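Local coordinates for protein deoxyhypusine hydroxylase (Homo sapiens, PDB 4D50) that hydroxylates the deoxyhypusine side chain of translation initiation factor eIF5A with a diiron centre, completing the synthesis of hypusine, at residues G191-H204 against V217-L230. Numbering follows the deposited sequence.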
loop_
_atom_site.group_PDB
_atom_site.type_symbol
_atom_site.label_atom_id
_atom_site.label_comp_id
_atom_site.label_asym_id
_atom_site.label_seq_id
_atom_site.Cartn_x
_atom_site.Cartn_y
_atom_site.Cartn_z
ATOM N N GLY A 191 10.337 -16.187 -1.690
ATOM C CA GLY A 191 9.937 -16.664 -0.374
ATOM C C GLY A 191 11.001 -17.355 0.431
ATOM O O GLY A 191 12.146 -17.470 0.036
ATOM N N GLY A 192 10.552 -17.855 1.563
ATOM C CA GLY A 192 11.350 -18.550 2.572
ATOM C C GLY A 192 12.051 -17.600 3.536
ATOM O O GLY A 192 11.947 -16.334 3.439
ATOM N N GLU A 193 12.777 -18.215 4.479
ATOM C CA GLU A 193 13.386 -17.509 5.581
ATOM C C GLU A 193 14.539 -16.677 5.129
ATOM O O GLU A 193 14.663 -15.522 5.537
ATOM C CB GLU A 193 13.787 -18.499 6.710
ATOM C CG GLU A 193 14.789 -17.976 7.728
ATOM C CD GLU A 193 15.298 -19.085 8.647
ATOM O OE1 GLU A 193 14.571 -19.423 9.560
ATOM O OE2 GLU A 193 16.460 -19.520 8.460
ATOM N N GLU A 194 15.389 -17.175 4.220
ATOM C CA GLU A 194 16.512 -16.397 3.765
ATOM C C GLU A 194 16.039 -15.084 3.067
ATOM O O GLU A 194 16.613 -14.026 3.270
ATOM C CB GLU A 194 17.368 -17.205 2.766
ATOM C CG GLU A 194 18.739 -16.624 2.537
ATOM C CD GLU A 194 19.487 -17.122 1.263
ATOM O OE1 GLU A 194 19.025 -18.035 0.565
ATOM O OE2 GLU A 194 20.532 -16.539 0.952
ATOM N N ALA A 195 15.026 -15.180 2.238
ATOM C CA ALA A 195 14.523 -13.980 1.528
ATOM C C ALA A 195 13.829 -12.998 2.515
ATOM O O ALA A 195 14.041 -11.799 2.377
ATOM C CB ALA A 195 13.606 -14.338 0.383
ATOM N N ALA A 196 13.117 -13.530 3.498
ATOM C CA ALA A 196 12.443 -12.722 4.571
ATOM C C ALA A 196 13.441 -11.874 5.314
ATOM O O ALA A 196 13.253 -10.679 5.514
ATOM C CB ALA A 196 11.666 -13.600 5.503
ATOM N N LEU A 197 14.569 -12.498 5.710
ATOM C CA LEU A 197 15.602 -11.744 6.383
ATOM C C LEU A 197 16.391 -10.812 5.518
ATOM O O LEU A 197 16.921 -9.801 6.003
ATOM C CB LEU A 197 16.501 -12.757 7.124
ATOM C CG LEU A 197 15.836 -13.765 8.031
ATOM C CD1 LEU A 197 16.907 -14.759 8.429
ATOM C CD2 LEU A 197 15.290 -13.067 9.278
ATOM N N ALA A 198 16.618 -11.164 4.233
ATOM C CA ALA A 198 17.228 -10.256 3.328
ATOM C C ALA A 198 16.337 -8.959 3.156
ATOM O O ALA A 198 16.803 -7.862 3.271
ATOM C CB ALA A 198 17.477 -10.915 2.013
ATOM N N LEU A 199 15.044 -9.185 3.002
ATOM C CA LEU A 199 14.066 -8.096 2.928
ATOM C C LEU A 199 14.203 -7.222 4.193
ATOM O O LEU A 199 14.298 -5.984 4.117
ATOM C CB LEU A 199 12.666 -8.657 2.732
ATOM C CG LEU A 199 12.363 -8.979 1.269
ATOM C CD1 LEU A 199 11.116 -9.825 1.195
ATOM C CD2 LEU A 199 12.129 -7.756 0.363
ATOM N N ALA A 200 14.288 -7.891 5.348
ATOM C CA ALA A 200 14.183 -7.189 6.640
ATOM C C ALA A 200 15.387 -6.276 6.827
ATOM O O ALA A 200 15.246 -5.277 7.507
ATOM C CB ALA A 200 14.015 -8.120 7.803
ATOM N N GLU A 201 16.522 -6.624 6.233
ATOM C CA GLU A 201 17.707 -5.722 6.209
ATOM C C GLU A 201 17.360 -4.427 5.557
ATOM O O GLU A 201 17.939 -3.403 5.883
ATOM C CB GLU A 201 18.915 -6.359 5.545
ATOM C CG GLU A 201 19.425 -7.605 6.254
ATOM C CD GLU A 201 20.649 -8.236 5.551
ATOM O OE1 GLU A 201 21.660 -7.563 5.396
ATOM O OE2 GLU A 201 20.594 -9.407 5.199
ATOM N N GLY A 202 16.398 -4.411 4.605
ATOM C CA GLY A 202 16.031 -3.134 4.039
ATOM C C GLY A 202 15.335 -2.163 4.976
ATOM O O GLY A 202 15.184 -0.980 4.659
ATOM N N LEU A 203 14.933 -2.615 6.159
ATOM C CA LEU A 203 14.355 -1.725 7.126
ATOM C C LEU A 203 15.410 -0.800 7.769
ATOM O O LEU A 203 15.049 0.111 8.479
ATOM C CB LEU A 203 13.608 -2.467 8.243
ATOM C CG LEU A 203 12.408 -3.228 7.733
ATOM C CD1 LEU A 203 11.932 -4.227 8.755
ATOM C CD2 LEU A 203 11.378 -2.259 7.324
ATOM N N HIS A 204 16.645 -0.997 7.386
ATOM C CA HIS A 204 17.796 -0.196 7.910
ATOM C C HIS A 204 18.443 0.665 6.807
ATOM O O HIS A 204 19.465 1.312 7.025
ATOM C CB HIS A 204 18.794 -1.139 8.556
ATOM C CG HIS A 204 18.222 -1.831 9.736
ATOM N ND1 HIS A 204 17.736 -3.115 9.693
ATOM C CD2 HIS A 204 17.918 -1.349 10.956
ATOM C CE1 HIS A 204 17.200 -3.419 10.870
ATOM N NE2 HIS A 204 17.283 -2.363 11.641
ATOM N N VAL A 217 5.830 -5.526 1.731
ATOM C CA VAL A 217 6.113 -6.824 1.147
ATOM C C VAL A 217 6.372 -7.899 2.222
ATOM O O VAL A 217 5.935 -9.030 2.024
ATOM C CB VAL A 217 7.260 -6.864 0.164
ATOM C CG1 VAL A 217 7.056 -5.868 -1.009
ATOM C CG2 VAL A 217 8.541 -6.521 0.774
ATOM N N LEU A 218 6.921 -7.509 3.360
ATOM C CA LEU A 218 7.057 -8.417 4.508
ATOM C C LEU A 218 5.663 -8.826 5.020
ATOM O O LEU A 218 5.457 -10.020 5.387
ATOM C CB LEU A 218 7.958 -7.819 5.604
ATOM C CG LEU A 218 9.451 -7.848 5.303
ATOM C CD1 LEU A 218 10.222 -6.973 6.297
ATOM C CD2 LEU A 218 9.994 -9.235 5.106
ATOM N N GLY A 219 4.688 -7.925 5.037
ATOM C CA GLY A 219 3.333 -8.228 5.385
ATOM C C GLY A 219 2.655 -9.116 4.370
ATOM O O GLY A 219 1.783 -9.971 4.702
ATOM N N GLN A 220 3.079 -9.038 3.091
ATOM C CA GLN A 220 2.498 -9.908 2.056
ATOM C C GLN A 220 3.080 -11.277 2.152
ATOM O O GLN A 220 2.296 -12.278 2.113
ATOM C CB GLN A 220 2.812 -9.351 0.664
ATOM C CG GLN A 220 2.076 -8.117 0.279
ATOM C CD GLN A 220 2.301 -7.838 -1.218
ATOM O OE1 GLN A 220 3.427 -7.639 -1.682
ATOM N NE2 GLN A 220 1.230 -7.898 -1.949
ATOM N N LEU A 221 4.410 -11.352 2.299
ATOM C CA LEU A 221 5.156 -12.614 2.416
ATOM C C LEU A 221 4.705 -13.339 3.701
ATOM O O LEU A 221 4.504 -14.563 3.698
ATOM C CB LEU A 221 6.631 -12.369 2.532
ATOM C CG LEU A 221 7.554 -13.576 2.631
ATOM C CD1 LEU A 221 7.317 -14.609 1.501
ATOM C CD2 LEU A 221 8.958 -13.089 2.590
ATOM N N GLN A 222 4.453 -12.578 4.752
ATOM C CA GLN A 222 3.830 -13.197 5.941
ATOM C C GLN A 222 4.711 -14.272 6.563
ATOM O O GLN A 222 4.193 -15.190 7.251
ATOM C CB GLN A 222 2.410 -13.772 5.606
ATOM C CG GLN A 222 1.276 -12.913 6.108
ATOM C CD GLN A 222 -0.084 -13.603 6.052
ATOM O OE1 GLN A 222 -0.991 -13.150 5.389
ATOM N NE2 GLN A 222 -0.228 -14.715 6.771
ATOM N N HIS A 223 6.029 -14.198 6.379
ATOM C CA HIS A 223 6.925 -15.153 6.951
ATOM C C HIS A 223 7.349 -14.667 8.342
ATOM O O HIS A 223 7.802 -13.522 8.522
ATOM C CB HIS A 223 8.171 -15.372 6.157
ATOM C CG HIS A 223 8.903 -16.618 6.534
ATOM N ND1 HIS A 223 9.625 -16.753 7.705
ATOM C CD2 HIS A 223 8.979 -17.815 5.910
ATOM C CE1 HIS A 223 10.136 -17.966 7.780
ATOM N NE2 HIS A 223 9.769 -18.632 6.702
ATOM N N GLU A 224 7.197 -15.559 9.312
ATOM C CA GLU A 224 7.366 -15.218 10.712
ATOM C C GLU A 224 8.816 -14.819 11.108
ATOM O O GLU A 224 9.028 -14.212 12.161
ATOM C CB GLU A 224 6.895 -16.450 11.538
ATOM C CG GLU A 224 6.335 -16.182 12.917
ATOM C CD GLU A 224 5.774 -17.451 13.572
ATOM O OE1 GLU A 224 5.169 -18.304 12.860
ATOM O OE2 GLU A 224 5.927 -17.584 14.818
ATOM N N ALA A 225 9.810 -15.181 10.287
ATOM C CA ALA A 225 11.236 -14.868 10.563
ATOM C C ALA A 225 11.447 -13.358 10.614
ATOM O O ALA A 225 12.406 -12.921 11.233
ATOM C CB ALA A 225 12.185 -15.478 9.534
ATOM N N ALA A 226 10.537 -12.608 9.982
ATOM C CA ALA A 226 10.627 -11.126 9.904
ATOM C C ALA A 226 9.978 -10.402 11.061
ATOM O O ALA A 226 10.217 -9.213 11.198
ATOM C CB ALA A 226 9.980 -10.606 8.635
ATOM N N VAL A 227 9.253 -11.130 11.921
ATOM C CA VAL A 227 8.479 -10.510 13.017
ATOM C C VAL A 227 9.333 -9.627 13.943
ATOM O O VAL A 227 8.944 -8.526 14.208
ATOM C CB VAL A 227 7.618 -11.533 13.770
ATOM C CG1 VAL A 227 7.082 -10.983 15.101
ATOM C CG2 VAL A 227 6.494 -12.018 12.900
ATOM N N PRO A 228 10.471 -10.149 14.477
ATOM C CA PRO A 228 11.289 -9.386 15.357
ATOM C C PRO A 228 11.685 -8.079 14.764
ATOM O O PRO A 228 11.629 -7.090 15.444
ATOM C CB PRO A 228 12.509 -10.300 15.617
ATOM C CG PRO A 228 12.011 -11.671 15.377
ATOM C CD PRO A 228 10.905 -11.556 14.380
ATOM N N GLN A 229 12.114 -8.060 13.493
ATOM C CA GLN A 229 12.520 -6.834 12.856
ATOM C C GLN A 229 11.360 -5.911 12.604
ATOM O O GLN A 229 11.509 -4.702 12.739
ATOM C CB GLN A 229 13.307 -7.180 11.596
ATOM C CG GLN A 229 14.725 -7.691 11.967
ATOM C CD GLN A 229 15.670 -6.526 12.210
ATOM O OE1 GLN A 229 15.814 -5.646 11.359
ATOM N NE2 GLN A 229 16.322 -6.521 13.368
ATOM N N LEU A 230 10.209 -6.459 12.238
ATOM C CA LEU A 230 8.979 -5.632 12.048
ATOM C C LEU A 230 8.513 -5.002 13.334
ATOM O O LEU A 230 8.220 -3.802 13.382
ATOM C CB LEU A 230 7.870 -6.465 11.511
ATOM C CG LEU A 230 7.981 -6.871 10.006
ATOM C CD1 LEU A 230 6.954 -7.938 9.679
ATOM C CD2 LEU A 230 7.807 -5.680 9.111
#
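L199 and L218 lie alongside each other, pointing opposite ways, in the buried half of the contact, with L218 CD2 3.6 Å from L199 CB. The other branch of L218, CD1, meets L203 CD1 tip to tip and lies against the small methyl of A200. A branched leucine suits position 199 because CD2 can meet V217 CG2 crosswise while CB rests on L218; M184 and L187 of helix 177-190 also touch it. Alanine suits position 196, where the backbones come close: A196 CB lies 4.0 Å from L221 CD2 and equally near H223 CB. With chi1 at -179°, L221 swings CG away from its backbone N, and CD1 reaches the CA of G191, the first residue beyond helix 177-190, whose positive phi suits glycine. Helix 193-201 and the 217-221 end of helix 208-221 run nearly antiparallel (163°) and belong to successive HEAT-like repeats, 3 and 4; V217's side chain lies about 11 Å from a bound iron. Towards solvent the packing thins: E193 and L197 merely lean on A225, through CG and CD2. Here H223 turns one ring face to E193 CA, a CH-pi contact, while ND1 accepts a nearly straight, in-plane bond from A225 N (3.0 Å, 166°). An alanine in place of H223 would probably leave A225 N without this acceptor and open a gap against the first turn of helix 193-201. Glutamine suits the edge at 229: its CB packs on A200, its amide lying by exposed H204.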